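Local coordinates for protein 2,3-dihydroxy-2,3-dihydrophenylpropionate dehydrogenase (Pseudomonas sp. MC1, PDB 5XTF) that oxidises the cis-dihydrodiol of naphthalene to 1,2-dihydroxynaphthalene with NAD(+) as hydride acceptor, a step in the breakdown of aromatic hydrocarbons, at residues B[50-60]-B[70-78]; B[106-114]-B[165-173]. All coordinates share one frame; numbering follows the deposited sequence.

Interaction 1. Residues B[50-60]-B[70-78]; sequences VSALVRNEEQE and ALEIVVGDV
Two neighbouring parallel strands, 50-54 and 72-75, pair here at one border of the central sheet, 72-75 being the outermost strand within the chain. S51, A52, L53 and V54 stand beside E72, I73, V74 and V75, and the short strand axes diverge by only 13°. The backbone bonds zigzag between the strands: a weak one from E72 N to V50 O opens the series, A52 N then donates to E72 O and V74 N to A52 O, and V54 N donates to V74 O at 2.9 Å. G76 N closes the pairing on V54 O at 2.8 Å; the backbone angles of G76 call for glycine. Before the first bridge, a water joins V50 N to A70 O.

On the face carrying L53 and V74, the leucine CG lies anti to its backbone N (chi1 178°), and its two methyls divide the work. CD1 touches V74 CG1 at 3.7 Å, while CD2 meets V78 CG2 at 3.9 Å; helix 81-95 covers this face, its T91 bonding S51 OG and its R94 forming a salt bridge with E72.

Together with helix 57-67 the strands make a right-handed beta-alpha-beta crossover of the Rossmann fold. The helix covers the face of A52, I73, V54 and V75. There V54 and V75 run alongside each other, with V54 CG1 pressed tightly on V75 CG2 at 3.5 Å. The straight chain of E60 passes across V75 and lays its aliphatic CG on I73 CG2 at 3.9 Å.

At the C-terminal strand ends, N56 caps the helix by accepting from Q59 N, and Q59 OE1 in turn takes R55 N at 2.9 Å. Q59, D77 and V78 all belong to the NAD(+) site.

Interaction 2. Residues B[106-114]-B[165-173]; sequences GIWDYMLNI and VGGGGSCYI
W108 drives the edge of its five-membered ring into one face of the Y172 ring, a T-shaped stack with planes at 87° and CD1 over the tyrosine's centre. I107 O lies at that tyrosine's edge, 3.3 Å from Y172 CE1. Y110 N and D109 OD1 both lie over one face of the indole, toward its rim; from its edge W108 NE1 donates to G167 O at 3.1 Å, the acceptor somewhat out of plane. Y172 OH hydrogen-bonds S159 OG and the ring lies beside K176, consistent with the Ser-Tyr-Lys site of short-chain dehydrogenases.

D109, its CG between the backbone N and the carbonyl carbon (chi1 75°), turns its carboxylate to the first turn of helix 170-190. G169 N meets the syn lone pair of D109 OD1 at 3.0 Å, and M111 N reaches the same oxygen from above the plane in an Asx turn. Y172 N comes to D109 OD2 from the opposite side of that plane, at 3.2 Å. An asparagine here would probably leave one of these N-H groups facing an amide NH2, without its acceptor.

M111 brings SD to 3.4 Å from G168 CA, and two waters link L112 O to S170 and C171 N. E189 of a second subunit accepts a hydrogen bond from I114 N. Loop 106-114 runs from strand 100-103 toward helix 118-150, whose I128 lies against D109 and C171, beside the start of helix 170-190.

How the interactions relate
Interaction 1 belongs to the sheet and its covering helices, its strand residues largely buried, though its helix end reaches the surface; interaction 2 joins two loops and a helix start farther from the chain centre, with W108 and M111 exposed and a second subunit close by. They share no helix or strand. In 50-60 with 70-78 the bonds are mostly backbone to backbone and the side chains aliphatic, whereas in 106-114 with 165-173 a carboxylate, an indole and bridging waters do the joining. Their nearest atoms are about 6 Å apart, and both approach the NAD(+) site: interaction 1 supplies Q59, D77 and V78, while in interaction 2 Y172 adjoins K176.

Interaction 1. Residues B[50-60]-B[70-78]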
loop_
_atom_site.group_PDB
_atom_site.type_symbol
_atom_site.label_atom_id
_atom_site.label_comp_id
_atom_site.label_asym_id
_atom_site.label_seq_id
_atom_site.Cartn_x
_atom_site.Cartn_y
_atom_site.Cartn_z
ATOM N N VAL B 50 1.041 7.739 34.343
ATOM C CA VAL B 50 -0.003 7.259 33.444
ATOM C C VAL B 50 -1.339 7.835 33.876
ATOM O O VAL B 50 -1.708 7.747 35.053
ATOM C CB VAL B 50 -0.064 5.719 33.418
ATOM C CG1 VAL B 50 -1.238 5.244 32.555
ATOM C CG2 VAL B 50 1.260 5.155 32.914
ATOM N N SER B 51 -2.058 8.421 32.933
ATOM C CA SER B 51 -3.474 8.668 33.121
ATOM C C SER B 51 -4.262 7.817 32.141
ATOM O O SER B 51 -3.757 7.389 31.093
ATOM C CB SER B 51 -3.830 10.141 32.944
ATOM O OG SER B 51 -3.970 10.455 31.589
ATOM N N ALA B 52 -5.519 7.577 32.484
ATOM C CA ALA B 52 -6.265 6.513 31.834
ATOM C C ALA B 52 -7.738 6.867 31.819
ATOM O O ALA B 52 -8.290 7.286 32.841
ATOM C CB ALA B 52 -6.051 5.177 32.552
ATOM N N LEU B 53 -8.357 6.708 30.656
ATOM C CA LEU B 53 -9.786 6.889 30.483
ATOM C C LEU B 53 -10.434 5.520 30.378
ATOM O O LEU B 53 -10.022 4.692 29.558
ATOM C CB LEU B 53 -10.093 7.713 29.239
ATOM C CG LEU B 53 -11.586 7.884 28.975
ATOM C CD1 LEU B 53 -12.270 8.467 30.188
ATOM C CD2 LEU B 53 -11.830 8.758 27.738
ATOM N N VAL B 54 -11.449 5.294 31.194
ATOM C CA VAL B 54 -12.037 3.980 31.384
ATOM C C VAL B 54 -13.554 4.107 31.288
ATOM O O VAL B 54 -14.106 5.174 31.562
ATOM C CB VAL B 54 -11.573 3.420 32.738
ATOM C CG1 VAL B 54 -12.452 3.891 33.905
ATOM C CG2 VAL B 54 -11.509 1.996 32.658
ATOM N N ARG B 55 -14.235 3.024 30.867
ATOM C CA ARG B 55 -15.669 3.120 30.560
ATOM C C ARG B 55 -16.566 3.099 31.790
ATOM O O ARG B 55 -17.654 3.679 31.755
ATOM C CB ARG B 55 -16.167 1.986 29.648
ATOM C CG ARG B 55 -15.632 1.940 28.244
ATOM C CD ARG B 55 -14.946 0.597 27.952
ATOM N NE ARG B 55 -13.670 0.424 28.653
ATOM C CZ ARG B 55 -12.583 1.138 28.400
ATOM N NH1 ARG B 55 -12.576 2.087 27.489
ATOM N NH2 ARG B 55 -11.497 0.926 29.063
ATOM N N ASN B 56 -16.188 2.404 32.858
ATOM C CA ASN B 56 -17.096 2.315 33.988
ATOM C C ASN B 56 -16.309 2.128 35.279
ATOM O O ASN B 56 -15.075 2.076 35.297
ATOM C CB ASN B 56 -18.114 1.196 33.776
ATOM C CG ASN B 56 -17.463 -0.149 33.590
ATOM O OD1 ASN B 56 -16.482 -0.477 34.259
ATOM N ND2 ASN B 56 -18.003 -0.942 32.674
ATOM N N GLU B 57 -17.059 1.996 36.366
ATOM C CA GLU B 57 -16.492 2.034 37.701
ATOM C C GLU B 57 -15.815 0.722 38.044
ATOM O O GLU B 57 -14.848 0.720 38.809
ATOM C CB GLU B 57 -17.589 2.369 38.718
ATOM C CG GLU B 57 -18.489 3.610 38.387
ATOM C CD GLU B 57 -19.119 3.644 36.969
ATOM O OE1 GLU B 57 -19.023 4.692 36.292
ATOM O OE2 GLU B 57 -19.706 2.637 36.504
ATOM N N GLU B 58 -16.302 -0.391 37.482
ATOM C CA GLU B 58 -15.666 -1.683 37.703
ATOM C C GLU B 58 -14.256 -1.691 37.144
ATOM O O GLU B 58 -13.328 -2.231 37.764
ATOM C CB GLU B 58 -16.475 -2.804 37.052
ATOM C CG GLU B 58 -17.796 -3.140 37.728
ATOM C CD GLU B 58 -18.829 -2.055 37.585
ATOM O OE1 GLU B 58 -19.385 -1.623 38.612
ATOM O OE2 GLU B 58 -19.115 -1.625 36.449
ATOM N N GLN B 59 -14.089 -1.120 35.954
ATOM C CA GLN B 59 -12.763 -1.043 35.373
ATOM C C GLN B 59 -11.884 -0.081 36.155
ATOM O O GLN B 59 -10.676 -0.300 36.272
ATOM C CB GLN B 59 -12.872 -0.630 33.910
ATOM C CG GLN B 59 -13.665 -1.552 33.010
ATOM C CD GLN B 59 -13.753 -1.005 31.607
ATOM O OE1 GLN B 59 -13.815 0.208 31.408
ATOM N NE2 GLN B 59 -13.740 -1.889 30.623
ATOM N N GLU B 60 -12.476 0.975 36.712
ATOM C CA GLU B 60 -11.730 1.831 37.621
ATOM C C GLU B 60 -11.214 1.035 38.813
ATOM O O GLU B 60 -10.050 1.169 39.194
ATOM C CB GLU B 60 -12.608 2.991 38.079
ATOM C CG GLU B 60 -11.878 4.000 38.919
ATOM C CD GLU B 60 -12.792 5.107 39.382
ATOM O OE1 GLU B 60 -13.996 4.828 39.564
ATOM O OE2 GLU B 60 -12.310 6.251 39.537
ATOM N N ALA B 70 -1.570 5.763 42.178
ATOM C CA ALA B 70 -0.505 6.259 41.310
ATOM C C ALA B 70 -1.046 6.768 39.969
ATOM O O ALA B 70 -0.428 7.646 39.351
ATOM C CB ALA B 70 0.552 5.174 41.099
ATOM N N LEU B 71 -2.194 6.257 39.514
ATOM C CA LEU B 71 -2.758 6.678 38.240
ATOM C C LEU B 71 -3.717 7.839 38.442
ATOM O O LEU B 71 -4.222 8.087 39.538
ATOM C CB LEU B 71 -3.503 5.537 37.544
ATOM C CG LEU B 71 -2.749 4.223 37.409
ATOM C CD1 LEU B 71 -3.609 3.208 36.703
ATOM C CD2 LEU B 71 -1.425 4.417 36.689
ATOM N N GLU B 72 -3.953 8.558 37.359
ATOM C CA GLU B 72 -5.054 9.498 37.270
ATOM C C GLU B 72 -6.081 8.838 36.370
ATOM O O GLU B 72 -5.752 8.446 35.248
ATOM C CB GLU B 72 -4.586 10.836 36.702
ATOM C CG GLU B 72 -5.568 11.978 36.883
ATOM C CD GLU B 72 -5.836 12.302 38.357
ATOM O OE1 GLU B 72 -4.906 12.186 39.193
ATOM O OE2 GLU B 72 -6.977 12.683 38.678
ATOM N N ILE B 73 -7.301 8.675 36.862
ATOM C CA ILE B 73 -8.320 7.889 36.177
ATOM C C ILE B 73 -9.561 8.745 35.991
ATOM O O ILE B 73 -10.005 9.422 36.921
ATOM C CB ILE B 73 -8.653 6.594 36.942
ATOM C CG1 ILE B 73 -7.391 5.746 37.124
ATOM C CG2 ILE B 73 -9.755 5.803 36.228
ATOM C CD1 ILE B 73 -7.571 4.521 38.021
ATOM N N VAL B 74 -10.096 8.738 34.779
ATOM C CA VAL B 74 -11.376 9.350 34.457
ATOM C C VAL B 74 -12.279 8.239 33.944
ATOM O O VAL B 74 -11.856 7.438 33.099
ATOM C CB VAL B 74 -11.233 10.465 33.402
ATOM C CG1 VAL B 74 -12.586 10.935 32.947
ATOM C CG2 VAL B 74 -10.406 11.620 33.937
ATOM N N VAL B 75 -13.498 8.169 34.477
ATOM C CA VAL B 75 -14.508 7.211 34.039
ATOM C C VAL B 75 -15.494 7.945 33.145
ATOM O O VAL B 75 -16.047 8.975 33.556
ATOM C CB VAL B 75 -15.248 6.583 35.233
ATOM C CG1 VAL B 75 -16.382 5.709 34.724
ATOM C CG2 VAL B 75 -14.296 5.808 36.157
ATOM N N GLY B 76 -15.742 7.420 31.948
ATOM C CA GLY B 76 -16.712 8.037 31.069
ATOM C C GLY B 76 -16.562 7.569 29.633
ATOM O O GLY B 76 -15.831 6.627 29.334
ATOM N N ASP B 77 -17.263 8.274 28.752
ATOM C CA ASP B 77 -17.467 7.863 27.364
ATOM C C ASP B 77 -16.577 8.694 26.446
ATOM O O ASP B 77 -16.640 9.932 26.464
ATOM C CB ASP B 77 -18.937 8.022 26.988
ATOM C CG ASP B 77 -19.270 7.404 25.660
ATOM O OD1 ASP B 77 -18.431 7.434 24.732
ATOM O OD2 ASP B 77 -20.391 6.888 25.542
ATOM N N VAL B 78 -15.747 8.013 25.647
ATOM C CA VAL B 78 -14.796 8.709 24.792
ATOM C C VAL B 78 -15.503 9.491 23.672
ATOM O O VAL B 78 -14.945 10.464 23.145
ATOM C CB VAL B 78 -13.759 7.686 24.265
ATOM C CG1 VAL B 78 -14.308 6.899 23.101
ATOM C CG2 VAL B 78 -12.446 8.357 23.906
HETATM O O HOH W 1 1.195 7.032 37.277
#

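Interaction 2. Residues B[106-114]-B[165-173]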
loop_
_atom_site.group_PDB
_atom_site.type_symbol
_atom_site.label_atom_id
_atom_site.label_comp_id
_atom_site.label_asym_id
_atom_site.label_seq_id
_atom_site.Cartn_x
_atom_site.Cartn_y
_atom_site.Cartn_z
ATOM N N GLY B 106 -11.898 1.270 21.235
ATOM C CA GLY B 106 -12.439 0.776 19.987
ATOM C C GLY B 106 -13.706 -0.024 20.213
ATOM O O GLY B 106 -14.045 -0.378 21.345
ATOM N N ILE B 107 -14.408 -0.292 19.107
ATOM C CA ILE B 107 -15.586 -1.150 19.108
ATOM C C ILE B 107 -15.619 -1.914 17.794
ATOM O O ILE B 107 -15.171 -1.419 16.756
ATOM C CB ILE B 107 -16.899 -0.349 19.324
ATOM C CG1 ILE B 107 -18.061 -1.280 19.652
ATOM C CG2 ILE B 107 -17.269 0.463 18.099
ATOM C CD1 ILE B 107 -19.364 -0.544 19.846
ATOM N N TRP B 108 -16.156 -3.130 17.845
ATOM C CA TRP B 108 -16.299 -4.010 16.695
ATOM C C TRP B 108 -17.689 -3.849 16.077
ATOM O O TRP B 108 -18.567 -3.182 16.629
ATOM C CB TRP B 108 -16.068 -5.469 17.111
ATOM C CG TRP B 108 -15.696 -6.387 15.977
ATOM C CD1 TRP B 108 -14.987 -6.061 14.860
ATOM C CD2 TRP B 108 -16.015 -7.779 15.859
ATOM N NE1 TRP B 108 -14.842 -7.166 14.049
ATOM C CE2 TRP B 108 -15.466 -8.234 14.641
ATOM C CE3 TRP B 108 -16.709 -8.687 16.667
ATOM C CZ2 TRP B 108 -15.593 -9.558 14.210
ATOM C CZ3 TRP B 108 -16.835 -9.997 16.240
ATOM C CH2 TRP B 108 -16.276 -10.422 15.020
ATOM N N ASP B 109 -17.886 -4.478 14.910
ATOM C CA ASP B 109 -19.196 -4.503 14.274
ATOM C C ASP B 109 -19.766 -5.903 14.100
ATOM O O ASP B 109 -20.835 -6.044 13.501
ATOM C CB ASP B 109 -19.157 -3.784 12.918
ATOM C CG ASP B 109 -18.479 -4.590 11.819
ATOM O OD1 ASP B 109 -17.792 -5.603 12.112
ATOM O OD2 ASP B 109 -18.616 -4.166 10.639
ATOM N N TYR B 110 -19.087 -6.937 14.601
ATOM C CA TYR B 110 -19.623 -8.301 14.622
ATOM C C TYR B 110 -20.077 -8.740 13.229
ATOM O O TYR B 110 -21.152 -9.318 13.052
ATOM C CB TYR B 110 -20.752 -8.425 15.657
ATOM C CG TYR B 110 -20.281 -8.109 17.066
ATOM C CD1 TYR B 110 -19.834 -9.118 17.917
ATOM C CD2 TYR B 110 -20.245 -6.797 17.537
ATOM C CE1 TYR B 110 -19.379 -8.832 19.199
ATOM C CE2 TYR B 110 -19.790 -6.501 18.820
ATOM C CZ TYR B 110 -19.360 -7.524 19.643
ATOM O OH TYR B 110 -18.915 -7.245 20.911
ATOM N N MET B 111 -19.241 -8.437 12.230
ATOM C CA MET B 111 -19.414 -8.885 10.845
ATOM C C MET B 111 -20.757 -8.456 10.250
ATOM O O MET B 111 -21.328 -9.172 9.419
ATOM C CB MET B 111 -19.243 -10.405 10.723
ATOM C CG MET B 111 -18.065 -10.990 11.498
ATOM S SD MET B 111 -16.453 -10.394 10.940
ATOM C CE MET B 111 -16.444 -10.959 9.227
ATOM N N LEU B 112 -21.260 -7.285 10.651
ATOM C CA LEU B 112 -22.523 -6.768 10.134
ATOM C C LEU B 112 -22.536 -6.789 8.607
ATOM O O LEU B 112 -21.665 -6.197 7.967
ATOM C CB LEU B 112 -22.742 -5.344 10.654
ATOM C CG LEU B 112 -23.987 -4.657 10.089
ATOM C CD1 LEU B 112 -25.241 -5.405 10.513
ATOM C CD2 LEU B 112 -24.068 -3.200 10.487
ATOM N N ASN B 113 -23.513 -7.491 8.025
ATOM C CA ASN B 113 -23.608 -7.629 6.572
ATOM C C ASN B 113 -24.263 -6.413 5.933
ATOM O O ASN B 113 -25.131 -5.766 6.518
ATOM C CB ASN B 113 -24.405 -8.870 6.183
ATOM C CG ASN B 113 -23.640 -10.147 6.425
ATOM O OD1 ASN B 113 -22.727 -10.490 5.673
ATOM N ND2 ASN B 113 -24.004 -10.864 7.482
ATOM N N ILE B 114 -23.850 -6.122 4.699
ATOM C CA ILE B 114 -24.396 -4.980 3.982
ATOM C C ILE B 114 -25.825 -5.240 3.508
ATOM O O ILE B 114 -26.529 -4.289 3.156
ATOM C CB ILE B 114 -23.467 -4.619 2.807
ATOM C CG1 ILE B 114 -23.866 -3.274 2.167
ATOM C CG2 ILE B 114 -23.433 -5.761 1.785
ATOM C CD1 ILE B 114 -23.608 -2.051 3.050
ATOM N N VAL B 165 -9.010 -7.714 4.598
ATOM C CA VAL B 165 -10.398 -8.033 4.919
ATOM C C VAL B 165 -10.424 -9.312 5.740
ATOM O O VAL B 165 -9.382 -9.932 5.973
ATOM C CB VAL B 165 -11.249 -8.185 3.648
ATOM C CG1 VAL B 165 -11.086 -6.964 2.756
ATOM C CG2 VAL B 165 -10.852 -9.441 2.911
ATOM N N GLY B 166 -11.609 -9.720 6.180
ATOM C CA GLY B 166 -11.737 -10.955 6.927
ATOM C C GLY B 166 -12.098 -10.772 8.389
ATOM O O GLY B 166 -12.891 -11.547 8.929
ATOM N N GLY B 167 -11.535 -9.752 9.036
ATOM C CA GLY B 167 -11.696 -9.574 10.464
ATOM C C GLY B 167 -12.767 -8.586 10.881
ATOM O O GLY B 167 -12.680 -8.011 11.968
ATOM N N GLY B 168 -13.771 -8.381 10.035
ATOM C CA GLY B 168 -14.854 -7.461 10.342
ATOM C C GLY B 168 -15.778 -7.293 9.150
ATOM O O GLY B 168 -15.506 -7.770 8.039
ATOM N N GLY B 169 -16.901 -6.625 9.410
ATOM C CA GLY B 169 -17.779 -6.163 8.360
ATOM C C GLY B 169 -17.244 -4.901 7.726
ATOM O O GLY B 169 -16.162 -4.408 8.046
ATOM N N SER B 170 -18.034 -4.353 6.812
ATOM C CA SER B 170 -17.535 -3.239 6.021
ATOM C C SER B 170 -17.465 -1.957 6.831
ATOM O O SER B 170 -16.586 -1.127 6.581
ATOM C CB SER B 170 -18.404 -3.044 4.783
ATOM O OG SER B 170 -19.742 -2.766 5.155
ATOM N N CYS B 171 -18.375 -1.762 7.794
ATOM C CA CYS B 171 -18.263 -0.584 8.654
ATOM C C CYS B 171 -16.947 -0.601 9.416
ATOM O O CYS B 171 -16.184 0.372 9.381
ATOM C CB CYS B 171 -19.435 -0.504 9.632
ATOM S SG CYS B 171 -21.043 -0.397 8.811
ATOM N N TYR B 172 -16.663 -1.710 10.103
ATOM C CA TYR B 172 -15.434 -1.795 10.878
ATOM C C TYR B 172 -14.219 -1.583 9.991
ATOM O O TYR B 172 -13.331 -0.796 10.334
ATOM C CB TYR B 172 -15.349 -3.142 11.603
ATOM C CG TYR B 172 -14.144 -3.269 12.529
ATOM C CD1 TYR B 172 -14.155 -2.718 13.816
ATOM C CD2 TYR B 172 -12.996 -3.944 12.119
ATOM C CE1 TYR B 172 -13.050 -2.832 14.663
ATOM C CE2 TYR B 172 -11.888 -4.065 12.968
ATOM C CZ TYR B 172 -11.925 -3.510 14.231
ATOM O OH TYR B 172 -10.815 -3.639 15.034
ATOM N N ILE B 173 -14.178 -2.243 8.829
ATOM C CA ILE B 173 -12.997 -2.145 7.981
ATOM C C ILE B 173 -12.835 -0.728 7.455
ATOM O O ILE B 173 -11.715 -0.205 7.375
ATOM C CB ILE B 173 -13.057 -3.182 6.849
ATOM C CG1 ILE B 173 -12.888 -4.576 7.442
ATOM C CG2 ILE B 173 -11.966 -2.920 5.840
ATOM C CD1 ILE B 173 -12.935 -5.675 6.452
HETATM O O HOH W 2 -20.626 -3.590 8.634
HETATM O O HOH W 3 -20.498 -5.456 5.639
#